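Local atomic coordinates of iota-carrageenase (Alteromonas sp., PDB entry 1H80), a protein that hydrolyses the beta-1,4 linkages of iota-carrageenan, a sulfated galactan of red algal cell walls, with inversion of the anomeric configuration. Residues Tyr22-Asp27 with Leu58-Gly63; Phe28-Asn33 with Gly63-Leu68; His77-Ser82 with Gln114-Gly119; Asn40-Ala45 with Leu68-Lys73. All coordinates share one frame; numbering follows the deposited sequence. Where two conformers were deposited one is given.

Contact 1 (Tyr22-Asp27 with Leu58-Gly63). With NA (sodium ion), chain I.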
loop_
_atom_site.group_PDB
_atom_site.type_symbol
_atom_site.label_atom_id
_atom_site.label_comp_id
_atom_site.label_asym_id
_atom_site.label_seq_id
_atom_site.Cartn_x
_atom_site.Cartn_y
_atom_site.Cartn_z
ATOM N N TYR A 22 -16.702 -26.739 -0.738
ATOM C CA TYR A 22 -18.058 -26.199 -0.667
ATOM C C TYR A 22 -18.265 -25.064 -1.654
ATOM O O TYR A 22 -17.309 -24.452 -2.125
ATOM C CB TYR A 22 -18.366 -25.656 0.731
ATOM C CG TYR A 22 -18.417 -26.672 1.843
ATOM C CD1 TYR A 22 -19.001 -27.925 1.653
ATOM C CD2 TYR A 22 -17.940 -26.352 3.114
ATOM C CE1 TYR A 22 -19.109 -28.834 2.710
ATOM C CE2 TYR A 22 -18.047 -27.248 4.171
ATOM C CZ TYR A 22 -18.631 -28.483 3.964
ATOM O OH TYR A 22 -18.748 -29.360 5.019
ATOM N N ASP A 23 -19.530 -24.789 -1.957
ATOM C CA ASP A 23 -19.908 -23.708 -2.857
ATOM C C ASP A 23 -20.710 -22.736 -1.991
ATOM O O ASP A 23 -21.638 -23.137 -1.293
ATOM C CB ASP A 23 -20.761 -24.251 -4.007
ATOM C CG ASP A 23 -21.182 -23.172 -4.987
ATOM O OD1 ASP A 23 -21.988 -22.296 -4.604
ATOM O OD2 ASP A 23 -20.706 -23.200 -6.144
ATOM N N LEU A 24 -20.336 -21.463 -2.021
ATOM C CA LEU A 24 -20.996 -20.454 -1.202
ATOM C C LEU A 24 -22.501 -20.376 -1.408
ATOM O O LEU A 24 -23.261 -20.214 -0.450
ATOM C CB LEU A 24 -20.383 -19.079 -1.469
ATOM C CG LEU A 24 -20.995 -17.953 -0.634
ATOM C CD1 LEU A 24 -20.740 -18.205 0.846
ATOM C CD2 LEU A 24 -20.392 -16.631 -1.064
ATOM N N VAL A 25 -22.930 -20.486 -2.658
ATOM C CA VAL A 25 -24.348 -20.401 -2.968
ATOM C C VAL A 25 -25.101 -21.701 -2.714
ATOM O O VAL A 25 -26.096 -21.724 -1.989
ATOM C CB VAL A 25 -24.564 -19.981 -4.436
ATOM C CG1 VAL A 25 -26.046 -20.046 -4.788
ATOM C CG2 VAL A 25 -24.037 -18.569 -4.650
ATOM N N ASP A 26 -24.615 -22.799 -3.268
ATOM C CA ASP A 26 -25.289 -24.103 -3.203
ATOM C C ASP A 26 -25.241 -24.646 -1.772
ATOM O O ASP A 26 -26.237 -25.291 -1.339
ATOM C CB ASP A 26 -24.599 -25.095 -4.141
ATOM N N ASP A 27 -24.155 -24.503 -1.053
ATOM C CA ASP A 27 -24.032 -25.073 0.277
ATOM C C ASP A 27 -24.358 -24.139 1.430
ATOM O O ASP A 27 -24.722 -24.602 2.510
ATOM C CB ASP A 27 -22.621 -25.637 0.462
ATOM C CG ASP A 27 -22.336 -26.799 -0.472
ATOM O OD1 ASP A 27 -23.151 -27.744 -0.493
ATOM O OD2 ASP A 27 -21.306 -26.777 -1.179
ATOM N N LEU A 58 -13.478 -23.145 -0.578
ATOM C CA LEU A 58 -14.796 -22.560 -0.728
ATOM C C LEU A 58 -14.809 -21.868 -2.076
ATOM O O LEU A 58 -13.942 -21.042 -2.367
ATOM C CB LEU A 58 -15.071 -21.525 0.364
ATOM C CG LEU A 58 -16.402 -20.795 0.167
ATOM C CD1 LEU A 58 -17.555 -21.781 0.328
ATOM C CD2 LEU A 58 -16.524 -19.664 1.177
ATOM N N LEU A 59 -15.777 -22.214 -2.911
ATOM C CA LEU A 59 -15.882 -21.580 -4.209
ATOM C C LEU A 59 -16.946 -20.501 -4.134
ATOM O O LEU A 59 -18.046 -20.755 -3.653
ATOM C CB LEU A 59 -16.291 -22.588 -5.288
ATOM C CG LEU A 59 -16.431 -21.995 -6.697
ATOM C CD1 LEU A 59 -15.064 -21.547 -7.210
ATOM C CD2 LEU A 59 -17.022 -23.029 -7.633
ATOM N N ILE A 60 -16.597 -19.295 -4.567
ATOM C CA ILE A 60 -17.556 -18.200 -4.625
ATOM C C ILE A 60 -17.854 -18.148 -6.118
ATOM O O ILE A 60 -17.037 -17.682 -6.912
ATOM C CB ILE A 60 -16.950 -16.869 -4.156
ATOM C CG1 ILE A 60 -16.600 -16.964 -2.671
ATOM C CG2 ILE A 60 -17.940 -15.734 -4.392
ATOM C CD1 ILE A 60 -16.081 -15.666 -2.074
ATOM N N PRO A 61 -19.027 -18.654 -6.522
ATOM C CA PRO A 61 -19.447 -18.691 -7.921
ATOM C C PRO A 61 -19.853 -17.352 -8.500
ATOM O O PRO A 61 -20.162 -16.414 -7.769
ATOM C CB PRO A 61 -20.598 -19.687 -7.899
ATOM C CG PRO A 61 -21.255 -19.366 -6.603
ATOM C CD PRO A 61 -20.086 -19.187 -5.644
ATOM N N ASN A 62 -19.858 -17.277 -9.824
ATOM C CA ASN A 62 -20.216 -16.046 -10.505
ATOM C C ASN A 62 -21.492 -15.420 -9.969
ATOM O O ASN A 62 -22.496 -16.097 -9.747
ATOM C CB ASN A 62 -20.332 -16.290 -12.007
ATOM C CG ASN A 62 -18.985 -16.505 -12.651
ATOM O OD1 ASN A 62 -18.000 -15.890 -12.246
ATOM N ND2 ASN A 62 -18.930 -17.366 -13.659
ATOM N N GLY A 63 -21.423 -14.113 -9.758
ATOM C CA GLY A 63 -22.547 -13.365 -9.239
ATOM C C GLY A 63 -22.020 -12.140 -8.526
ATOM O O GLY A 63 -20.809 -11.902 -8.500
HETATM NA NA NA I . -21.848 -28.718 -2.475
HETATM O O HOH W 1 -23.002 -30.277 -0.987
HETATM O O HOH W 2 -24.458 -28.231 -3.442
HETATM O O HOH W 3 -20.062 -29.504 -1.270
HETATM O O HOH W 4 -19.307 -27.844 -3.502
#
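OD1 of Asp23 rests on the ring of Pro61, 3.6 Å from its CG, and accepts from two backbone amides of its own segment: Asp26 N at 3.0 Å, coming from above the carboxylate plane, and Val25 N through a weak bond. Asp23 is therefore the N-cap of the short helix 24-28, a place that suits an aspartate because its carboxylate can reach amides that no earlier turn serves. Its CG lies anti to the backbone N (chi1 -180°), beside the carbonyl carbon, which leaves OD1 near the amides of Val25 and Asp26. Up to and including this cap residue the chain pairs in parallel with strand 56-60. Leu59 sits astride the pairing, its N donating to Tyr22 O (2.8 Å) and its O taking Leu24 N in a nearly straight bond (175°). On the face that carries Tyr22 and Leu58, Leu58 CD1 lies 4.0 Å from Tyr22 CB; Leu24 and Ile60 run side by side. Val25 CG2 presses on Pro61 CG at 3.5 Å, tighter than usual. Asp27 OD2 receives Asp23 N on its anti lone pair and also binds a sodium ion at 2.4 Å, with OD1 and four waters completing the shell. The helix amides would probably stabilise negative charge on Asp23, and the sodium is likely to do the same for Asp27.

Contact 2 (Phe28-Asn33 with Gly63-Leu68). With CA (calcium ion), chain D.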
loop_
_atom_site.group_PDB
_atom_site.type_symbol
_atom_site.label_atom_id
_atom_site.label_comp_id
_atom_site.label_asym_id
_atom_site.label_seq_id
_atom_site.Cartn_x
_atom_site.Cartn_y
_atom_site.Cartn_z
ATOM N N PHE A 28 -24.242 -22.833 1.217
ATOM C CA PHE A 28 -24.517 -21.903 2.302
ATOM C C PHE A 28 -25.574 -20.839 2.042
ATOM O O PHE A 28 -25.776 -19.937 2.852
ATOM C CB PHE A 28 -23.195 -21.299 2.772
ATOM C CG PHE A 28 -22.305 -22.306 3.434
ATOM C CD1 PHE A 28 -22.486 -22.635 4.773
ATOM C CD2 PHE A 28 -21.350 -23.003 2.696
ATOM C CE1 PHE A 28 -21.739 -23.644 5.370
ATOM C CE2 PHE A 28 -20.597 -24.015 3.286
ATOM C CZ PHE A 28 -20.792 -24.337 4.623
ATOM N N GLY A 29 -26.250 -20.957 0.907
ATOM C CA GLY A 29 -27.334 -20.045 0.587
ATOM C C GLY A 29 -27.078 -18.583 0.294
ATOM O O GLY A 29 -27.987 -17.767 0.445
ATOM N N ALA A 30 -25.868 -18.226 -0.117
ATOM C CA ALA A 30 -25.614 -16.831 -0.450
ATOM C C ALA A 30 -26.396 -16.569 -1.732
ATOM O O ALA A 30 -26.760 -17.508 -2.444
ATOM C CB ALA A 30 -24.131 -16.600 -0.683
ATOM N N ASN A 31 -26.669 -15.304 -2.028
ATOM C CA ASN A 31 -27.409 -14.961 -3.237
ATOM C C ASN A 31 -26.641 -13.909 -4.027
ATOM O O ASN A 31 -26.528 -12.762 -3.596
ATOM C CB ASN A 31 -28.795 -14.416 -2.877
ATOM C CG ASN A 31 -29.707 -14.304 -4.085
ATOM O OD1 ASN A 31 -29.274 -13.925 -5.171
ATOM N ND2 ASN A 31 -30.983 -14.626 -3.895
ATOM N N GLY A 32 -26.118 -14.303 -5.184
ATOM C CA GLY A 32 -25.361 -13.374 -6.001
ATOM C C GLY A 32 -26.193 -12.709 -7.078
ATOM O O GLY A 32 -25.652 -12.132 -8.019
ATOM N N ASN A 33 -27.513 -12.786 -6.940
ATOM C CA ASN A 33 -28.420 -12.196 -7.919
ATOM C C ASN A 33 -29.200 -11.008 -7.367
ATOM O O ASN A 33 -29.965 -10.373 -8.092
ATOM C CB ASN A 33 -29.400 -13.258 -8.426
ATOM C CG ASN A 33 -28.740 -14.273 -9.339
ATOM O OD1 ASN A 33 -29.256 -15.372 -9.538
ATOM N ND2 ASN A 33 -27.599 -13.903 -9.910
ATOM N N GLY A 63 -21.423 -14.113 -9.758
ATOM C CA GLY A 63 -22.547 -13.365 -9.239
ATOM C C GLY A 63 -22.020 -12.140 -8.526
ATOM O O GLY A 63 -20.809 -11.902 -8.500
ATOM N N THR A 64 -22.925 -11.356 -7.956
ATOM C CA THR A 64 -22.546 -10.155 -7.235
ATOM C C THR A 64 -22.864 -10.372 -5.769
ATOM O O THR A 64 -23.996 -10.690 -5.403
ATOM C CB THR A 64 -23.309 -8.929 -7.761
ATOM O OG1 THR A 64 -22.939 -8.697 -9.127
ATOM C CG2 THR A 64 -22.973 -7.697 -6.933
ATOM N N TYR A 65 -21.856 -10.197 -4.926
ATOM C CA TYR A 65 -22.015 -10.408 -3.499
ATOM C C TYR A 65 -21.674 -9.185 -2.688
ATOM O O TYR A 65 -20.822 -8.383 -3.071
ATOM C CB TYR A 65 -21.111 -11.550 -3.048
ATOM C CG TYR A 65 -21.345 -12.809 -3.824
ATOM C CD1 TYR A 65 -22.348 -13.700 -3.446
ATOM C CD2 TYR A 65 -20.601 -13.091 -4.967
ATOM C CE1 TYR A 65 -22.605 -14.840 -4.192
ATOM C CE2 TYR A 65 -20.851 -14.227 -5.719
ATOM C CZ TYR A 65 -21.855 -15.095 -5.326
ATOM O OH TYR A 65 -22.119 -16.215 -6.071
ATOM N N HIS A 66 -22.348 -9.060 -1.555
ATOM C CA HIS A 66 -22.110 -7.961 -0.640
ATOM C C HIS A 66 -21.561 -8.546 0.653
ATOM O O HIS A 66 -22.226 -9.342 1.321
ATOM C CB HIS A 66 -23.407 -7.193 -0.380
ATOM C CG HIS A 66 -23.871 -6.393 -1.555
ATOM N ND1 HIS A 66 -24.463 -6.963 -2.661
ATOM C CD2 HIS A 66 -23.783 -5.068 -1.817
ATOM C CE1 HIS A 66 -24.719 -6.024 -3.554
ATOM N NE2 HIS A 66 -24.316 -4.865 -3.067
ATOM N N PHE A 67 -20.329 -8.168 0.984
ATOM C CA PHE A 67 -19.675 -8.649 2.194
ATOM C C PHE A 67 -19.112 -7.484 2.988
ATOM O O PHE A 67 -18.829 -6.423 2.435
ATOM C CB PHE A 67 -18.473 -9.549 1.871
ATOM C CG PHE A 67 -18.787 -10.741 1.020
ATOM C CD1 PHE A 67 -19.798 -11.628 1.371
ATOM C CD2 PHE A 67 -18.016 -11.014 -0.109
ATOM C CE1 PHE A 67 -20.033 -12.771 0.611
ATOM C CE2 PHE A 67 -18.243 -12.155 -0.873
ATOM C CZ PHE A 67 -19.251 -13.034 -0.512
ATOM N N LEU A 68 -18.932 -7.708 4.284
ATOM C CA LEU A 68 -18.319 -6.718 5.156
ATOM C C LEU A 68 -17.978 -7.350 6.496
ATOM O O LEU A 68 -18.768 -8.115 7.054
ATOM C CB LEU A 68 -19.234 -5.508 5.378
ATOM C CG LEU A 68 -18.451 -4.259 5.803
ATOM C CD1 LEU A 68 -17.640 -3.742 4.618
ATOM C CD2 LEU A 68 -19.405 -3.175 6.290
HETATM CA CA CA D . -26.672 -11.136 -1.912
HETATM O O HOH W 5 -25.782 -9.637 -3.633
HETATM O O HOH W 6 -28.426 -11.963 -0.628
#
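The Tyr65 ring carries Gly32 CA over one face, 4.1 Å from the ring centre in a CH-pi contact, while Ala30 CB approaches the ring obliquely, 4.2 Å from Tyr65 CE1. Only a glycine fits over the ring so closely, since a CB on Gly32 would run into Tyr65 CZ. At the edge of the His66 ring, in its plane, lies a water that is also hydrogen-bonded to Thr64 O and is a ligand of a calcium ion. The backbones are joined by Thr64 N, which meets a lone pair of Gly32 O in the carbonyl plane at 2.8 Å and 175°. Gly63, just before Thr64, has backbone angles that a side chain would not tolerate. Asn31 serves twice: its O binds the calcium at 2.4 Å, and its OD1 accepts from Asn33 N (2.7 Å) in an Asx turn that shapes the loop. Asp34, Ser36 and Asp38 also bind the ion; the metal therefore probably helps hold the loop to the strand, through the water on Thr64 O. The phenol OH of Tyr65 bonds to Pro61 O. Beyond the contact, strand 64-71 pairs with strand 85-88 through Tyr65, and Ala30 packs on Leu24 of helix 24-28 and on Ala41 of helix 39-50, bridging the two.

Contact 3 (His77-Ser82 with Gln114-Gly119). With CA (calcium ion), chain C; NA (sodium ion), chain G.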
loop_
_atom_site.group_PDB
_atom_site.type_symbol
_atom_site.label_atom_id
_atom_site.label_comp_id
_atom_site.label_asym_id
_atom_site.label_seq_id
_atom_site.Cartn_x
_atom_site.Cartn_y
_atom_site.Cartn_z
ATOM N N HIS A 77 -9.518 -22.037 2.141
ATOM C CA HIS A 77 -8.966 -21.628 0.865
ATOM C C HIS A 77 -10.099 -21.246 -0.052
ATOM O O HIS A 77 -10.857 -22.090 -0.524
ATOM C CB HIS A 77 -8.129 -22.779 0.317
ATOM C CG HIS A 77 -6.990 -23.134 1.216
ATOM N ND1 HIS A 77 -5.783 -22.473 1.177
ATOM C CD2 HIS A 77 -6.923 -23.977 2.274
ATOM C CE1 HIS A 77 -5.023 -22.888 2.175
ATOM N NE2 HIS A 77 -5.692 -23.799 2.855
ATOM N N ILE A 78 -10.217 -19.943 -0.271
ATOM C CA ILE A 78 -11.277 -19.397 -1.093
ATOM C C ILE A 78 -10.853 -19.187 -2.533
ATOM O O ILE A 78 -9.791 -18.630 -2.810
ATOM C CB ILE A 78 -11.769 -18.062 -0.495
ATOM C CG1 ILE A 78 -12.331 -18.316 0.907
ATOM C CG2 ILE A 78 -12.821 -17.431 -1.399
ATOM C CD1 ILE A 78 -12.683 -17.055 1.667
ATOM N N ARG A 79 -11.688 -19.668 -3.448
ATOM C CA ARG A 79 -11.440 -19.511 -4.870
ATOM C C ARG A 79 -12.649 -18.781 -5.415
ATOM O O ARG A 79 -13.792 -19.127 -5.112
ATOM C CB ARG A 79 -11.251 -20.872 -5.543
ATOM C CG ARG A 79 -9.942 -21.546 -5.128
ATOM C CD ARG A 79 -8.737 -20.690 -5.526
ATOM N NE ARG A 79 -7.461 -21.254 -5.084
ATOM C CZ ARG A 79 -6.939 -21.112 -3.867
ATOM N NH1 ARG A 79 -7.567 -20.413 -2.923
ATOM N NH2 ARG A 79 -5.773 -21.681 -3.592
ATOM N N VAL A 80 -12.389 -17.762 -6.217
ATOM C CA VAL A 80 -13.456 -16.933 -6.755
ATOM C C VAL A 80 -13.566 -17.011 -8.266
ATOM O O VAL A 80 -12.583 -16.817 -8.975
ATOM C CB VAL A 80 -13.217 -15.468 -6.342
ATOM C CG1 VAL A 80 -14.417 -14.620 -6.702
ATOM C CG2 VAL A 80 -12.913 -15.392 -4.850
ATOM N N GLU A 81 -14.762 -17.286 -8.775
ATOM C CA GLU A 81 -14.914 -17.365 -10.220
ATOM C C GLU A 81 -14.640 -16.015 -10.875
ATOM O O GLU A 81 -14.786 -14.959 -10.255
ATOM C CB GLU A 81 -16.288 -17.921 -10.594
ATOM C CG GLU A 81 -16.429 -19.382 -10.181
ATOM C CD GLU A 81 -17.569 -20.100 -10.877
ATOM O OE1 GLU A 81 -18.692 -19.561 -10.900
ATOM O OE2 GLU A 81 -17.342 -21.216 -11.396
ATOM N N SER A 82 -14.239 -16.068 -12.137
ATOM C CA SER A 82 -13.821 -14.890 -12.888
ATOM C C SER A 82 -14.795 -13.754 -13.178
ATOM O O SER A 82 -14.359 -12.644 -13.498
ATOM C CB SER A 82 -13.174 -15.343 -14.196
ATOM O OG SER A 82 -12.513 -14.267 -14.833
ATOM N N GLN A 114 -7.984 -16.602 -3.656
ATOM C CA GLN A 114 -7.477 -16.415 -5.005
ATOM C C GLN A 114 -8.537 -16.434 -6.092
ATOM O O GLN A 114 -9.448 -17.260 -6.078
ATOM C CB GLN A 114 -6.430 -17.494 -5.284
ATOM C CG GLN A 114 -5.685 -17.353 -6.597
ATOM C CD GLN A 114 -4.509 -18.304 -6.677
ATOM O OE1 GLN A 114 -3.705 -18.390 -5.748
ATOM N NE2 GLN A 114 -4.397 -19.021 -7.788
ATOM N N GLY A 115 -8.403 -15.515 -7.039
ATOM C CA GLY A 115 -9.341 -15.459 -8.137
ATOM C C GLY A 115 -8.928 -16.462 -9.200
ATOM O O GLY A 115 -7.741 -16.663 -9.466
ATOM N N LEU A 116 -9.917 -17.116 -9.795
ATOM C CA LEU A 116 -9.668 -18.067 -10.864
ATOM C C LEU A 116 -9.558 -17.291 -12.170
ATOM O O LEU A 116 -10.015 -16.150 -12.267
ATOM C CB LEU A 116 -10.833 -19.052 -10.971
ATOM C CG LEU A 116 -11.007 -20.003 -9.793
ATOM C CD1 LEU A 116 -12.389 -20.627 -9.836
ATOM C CD2 LEU A 116 -9.922 -21.068 -9.844
ATOM N N GLY A 117 -8.941 -17.907 -13.170
ATOM C CA GLY A 117 -8.821 -17.269 -14.470
ATOM C C GLY A 117 -8.147 -15.912 -14.464
ATOM O O GLY A 117 -7.087 -15.751 -13.863
ATOM N N ASN A 118 -8.755 -14.937 -15.140
ATOM C CA ASN A 118 -8.170 -13.606 -15.203
ATOM C C ASN A 118 -8.540 -12.724 -14.017
ATOM O O ASN A 118 -8.311 -11.514 -14.034
ATOM C CB ASN A 118 -8.526 -12.902 -16.523
ATOM C CG ASN A 118 -10.015 -12.715 -16.711
ATOM O OD1 ASN A 118 -10.766 -12.604 -15.749
ATOM N ND2 ASN A 118 -10.446 -12.655 -17.969
ATOM N N GLY A 119 -9.117 -13.333 -12.986
ATOM C CA GLY A 119 -9.451 -12.580 -11.792
ATOM C C GLY A 119 -10.850 -12.021 -11.735
ATOM O O GLY A 119 -11.568 -12.011 -12.729
HETATM CA CA CA C . -12.614 -11.760 -14.771
HETATM NA NA NA G . -19.596 -21.585 -11.936
HETATM O O HOH W 7 -11.149 -15.970 -16.719
HETATM O O HOH W 8 -10.868 -9.922 -14.624
HETATM O O HOH W 9 -14.215 -12.243 -16.400
HETATM O O HOH W 10 -13.757 -9.822 -13.839
HETATM O O HOH W 11 -12.507 -10.043 -16.675
HETATM O O HOH W 12 -21.218 -19.998 -12.156
#
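Arg79 pairs with Gln114 and Val80 with Gly115 in a parallel ladder, their CA atoms 5.0 Å and 4.6 Å apart. Gln114 N donates to Ile78 O, Val80 N to Gln114 O, and Leu116 N to Val80 O, the last in a nearly straight bond of 2.8 Å. Arg79 and Gln114 project from the same face of the sheet. The Arg79 chain bends at chi2 (-61°), and Gln114 CB lies 3.7 Å above one face of the guanidinium, offset toward its rim. NH1 of Arg79 donates to Ile78 O at 2.9 Å from well above the carbonyl plane, adding a second donor to that oxygen, and it also bonds to Ser112 OG. An alanine here would probably leave Ile78 O with Gln114 N alone of these two donors, take from Ser112 OG its arginine partner and remove the guanidinium from beside Gln114 CB. Past the ladder, Leu116-Gly119 forms a type II' turn in which Gly117 adopts the positive phi that glycine favours. The turn brings Asn118 OD1 and Gly119 O to a calcium ion, each at 2.3 Å, where Ser82 O and OG also bind it; four waters complete the shell. Glu81 chelates a separate sodium with both carboxylate oxygens, and its OE1 also accepts from Asn62 N. Strands 56-60, 76-80, 111-115 and 143-151 stack in that order as in a parallel beta-helix, with Leu116 reaching Leu59 and Gln114 packing on strand 143-151.

Contact 4 (Asn40-Ala45 with Leu68-Lys73)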
loop_
_atom_site.group_PDB
_atom_site.type_symbol
_atom_site.label_atom_id
_atom_site.label_comp_id
_atom_site.label_asym_id
_atom_site.label_seq_id
_atom_site.Cartn_x
_atom_site.Cartn_y
_atom_site.Cartn_z
ATOM N N ASN A 40 -23.198 -13.238 6.291
ATOM C CA ASN A 40 -23.452 -14.379 7.154
ATOM C C ASN A 40 -23.216 -15.695 6.425
ATOM O O ASN A 40 -22.650 -16.624 6.994
ATOM C CB ASN A 40 -24.881 -14.332 7.705
ATOM C CG ASN A 40 -25.199 -15.521 8.594
ATOM O OD1 ASN A 40 -25.945 -16.419 8.204
ATOM N ND2 ASN A 40 -24.619 -15.540 9.788
ATOM N N ALA A 41 -23.644 -15.767 5.169
ATOM C CA ALA A 41 -23.460 -16.980 4.378
ATOM C C ALA A 41 -21.972 -17.290 4.282
ATOM O O ALA A 41 -21.545 -18.423 4.509
ATOM C CB ALA A 41 -24.048 -16.795 2.987
ATOM N N LEU A 42 -21.183 -16.274 3.948
ATOM C CA LEU A 42 -19.745 -16.462 3.826
ATOM C C LEU A 42 -19.112 -16.818 5.164
ATOM O O LEU A 42 -18.249 -17.693 5.232
ATOM C CB LEU A 42 -19.084 -15.206 3.247
ATOM C CG LEU A 42 -17.557 -15.258 3.111
ATOM C CD1 LEU A 42 -17.137 -16.491 2.314
ATOM C CD2 LEU A 42 -17.072 -13.992 2.429
ATOM N N GLN A 43 -19.541 -16.160 6.238
ATOM C CA GLN A 43 -18.963 -16.461 7.537
ATOM C C GLN A 43 -19.284 -17.892 7.959
ATOM O O GLN A 43 -18.434 -18.581 8.515
ATOM C CB GLN A 43 -19.460 -15.481 8.598
ATOM C CG GLN A 43 -18.672 -15.572 9.894
ATOM C CD GLN A 43 -17.227 -15.160 9.711
ATOM O OE1 GLN A 43 -16.939 -14.005 9.394
ATOM N NE2 GLN A 43 -16.310 -16.103 9.905
ATOM N N ARG A 44 -20.510 -18.339 7.697
ATOM C CA ARG A 44 -20.883 -19.707 8.041
ATOM C C ARG A 44 -20.038 -20.699 7.245
ATOM O O ARG A 44 -19.629 -21.731 7.770
ATOM C CB ARG A 44 -22.367 -19.957 7.767
ATOM C CG ARG A 44 -23.283 -19.346 8.818
ATOM C CD ARG A 44 -24.736 -19.761 8.635
ATOM N NE ARG A 44 -25.371 -19.109 7.496
ATOM C CZ ARG A 44 -25.704 -19.725 6.367
ATOM N NH1 ARG A 44 -25.465 -21.022 6.214
ATOM N NH2 ARG A 44 -26.281 -19.041 5.389
ATOM N N ALA A 45 -19.780 -20.378 5.981
ATOM C CA ALA A 45 -18.977 -21.253 5.127
ATOM C C ALA A 45 -17.562 -21.356 5.678
ATOM O O ALA A 45 -17.012 -22.447 5.826
ATOM C CB ALA A 45 -18.946 -20.713 3.704
ATOM N N LEU A 68 -18.932 -7.708 4.284
ATOM C CA LEU A 68 -18.319 -6.718 5.156
ATOM C C LEU A 68 -17.978 -7.350 6.496
ATOM O O LEU A 68 -18.768 -8.115 7.054
ATOM C CB LEU A 68 -19.234 -5.508 5.378
ATOM C CG LEU A 68 -18.451 -4.259 5.803
ATOM C CD1 LEU A 68 -17.640 -3.742 4.618
ATOM C CD2 LEU A 68 -19.405 -3.175 6.290
ATOM N N GLY A 69 -16.782 -7.051 6.988
ATOM C CA GLY A 69 -16.345 -7.561 8.276
ATOM C C GLY A 69 -16.236 -9.066 8.395
ATOM O O GLY A 69 -16.503 -9.629 9.457
ATOM N N ILE A 70 -15.843 -9.720 7.310
ATOM C CA ILE A 70 -15.704 -11.171 7.315
ATOM C C ILE A 70 -14.448 -11.563 8.083
ATOM O O ILE A 70 -13.386 -10.971 7.896
ATOM C CB ILE A 70 -15.596 -11.715 5.878
ATOM C CG1 ILE A 70 -16.792 -11.240 5.047
ATOM C CG2 ILE A 70 -15.512 -13.234 5.901
ATOM C CD1 ILE A 70 -18.129 -11.711 5.569
ATOM N N GLN A 71 -14.576 -12.560 8.952
ATOM C CA GLN A 71 -13.446 -13.029 9.743
ATOM C C GLN A 71 -12.913 -14.320 9.142
ATOM O O GLN A 71 -13.553 -15.362 9.229
ATOM C CB GLN A 71 -13.874 -13.280 11.190
ATOM C CG GLN A 71 -14.506 -12.073 11.866
ATOM C CD GLN A 71 -13.562 -10.894 11.960
ATOM O OE1 GLN A 71 -12.527 -10.965 12.623
ATOM N NE2 GLN A 71 -13.913 -9.799 11.295
ATOM N N MET A 72 -11.740 -14.250 8.529
ATOM C CA MET A 72 -11.155 -15.440 7.933
ATOM C C MET A 72 -10.645 -16.367 9.024
ATOM O O MET A 72 -10.375 -15.937 10.146
ATOM C CB MET A 72 -10.027 -15.042 6.985
ATOM C CG MET A 72 -10.518 -14.225 5.793
ATOM S SD MET A 72 -11.760 -15.119 4.819
ATOM C CE MET A 72 -12.444 -13.808 3.803
ATOM N N LYS A 73 -10.526 -17.648 8.695
ATOM C CA LYS A 73 -10.062 -18.638 9.652
ATOM C C LYS A 73 -9.077 -19.610 9.024
ATOM O O LYS A 73 -8.974 -19.705 7.800
ATOM C CB LYS A 73 -11.251 -19.403 10.233
ATOM C CG LYS A 73 -12.096 -18.570 11.186
ATOM C CD LYS A 73 -13.185 -19.402 11.843
ATOM C CE LYS A 73 -13.815 -18.660 13.009
ATOM N NZ LYS A 73 -14.293 -17.314 12.612
HETATM O O HOH W 13 -18.728 -12.066 9.993
#
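Gln43 clasps the backbone of Gln71 with both ends of its amide. Its OE1 receives Gln71 N on a lone pair at 2.8 Å, and its NE2 donates to a lone pair of Gln71 O at 2.9 Å, both nearly straight. CG of Gln43 stands anti to the backbone N (chi1 -168°), and a bend at chi2 (65°) brings CD toward the strand, leaving the two bonds to fix the rotation of the amide. Beside this polar clasp, Leu42 and Ile70 cross at about a right angle, Leu42 CD2 lying 3.8 Å from Ile70 CG1; branched aliphatic residues suit this buried seam. The contact sets helix 39-50 against strand 64-71 at the N-terminal end of the parallel beta-helix, where the helix lies over the apolar interior. In the next shell, Asn47 OD1 accepts from Gln43 NE2, and also from Lys73 NZ, so the amide of Gln43 is fixed from the helix side as well. An alanine in place of Gln43 would probably leave the N and O of Gln71 without these mates, and Asn47 OD1 with Lys73 NZ alone of its two donors. The Gln71 side chain leads elsewhere: NE2 meets Gly69 O at 3.2 Å from above the carbonyl plane and bonds to Glu101, while OE1 takes Asn105 ND2. Ile70 also packs on Ile46 of the helix and Phe100 of strand 97-102.

Overall arrangement
All four contacts lie at one end of the right-handed parallel beta-helix, on the same side of the chain's centre. Contacts 1, 2 and 4 interleave: 22-27, 28-33 and 40-45 come first, then 58-63, 63-68 and 68-73 meet them in the same order, sharing Gly63 and Leu68. Contact 3 follows in series, further along the stack. Centres of contacts 1 and 2 are about 9 Å apart, those of contacts 3 and 4 about 17 Å. Leu42 of helix 39-50 ties contacts 1 and 4 together, packing on Leu58 and Leu24. Contacts 1 and 3 are links of one parallel ladder, with the pairing of strands 56-60 and 76-80 between them. Helix 39-50 probably closes this end of the beta-helix over its apolar interior.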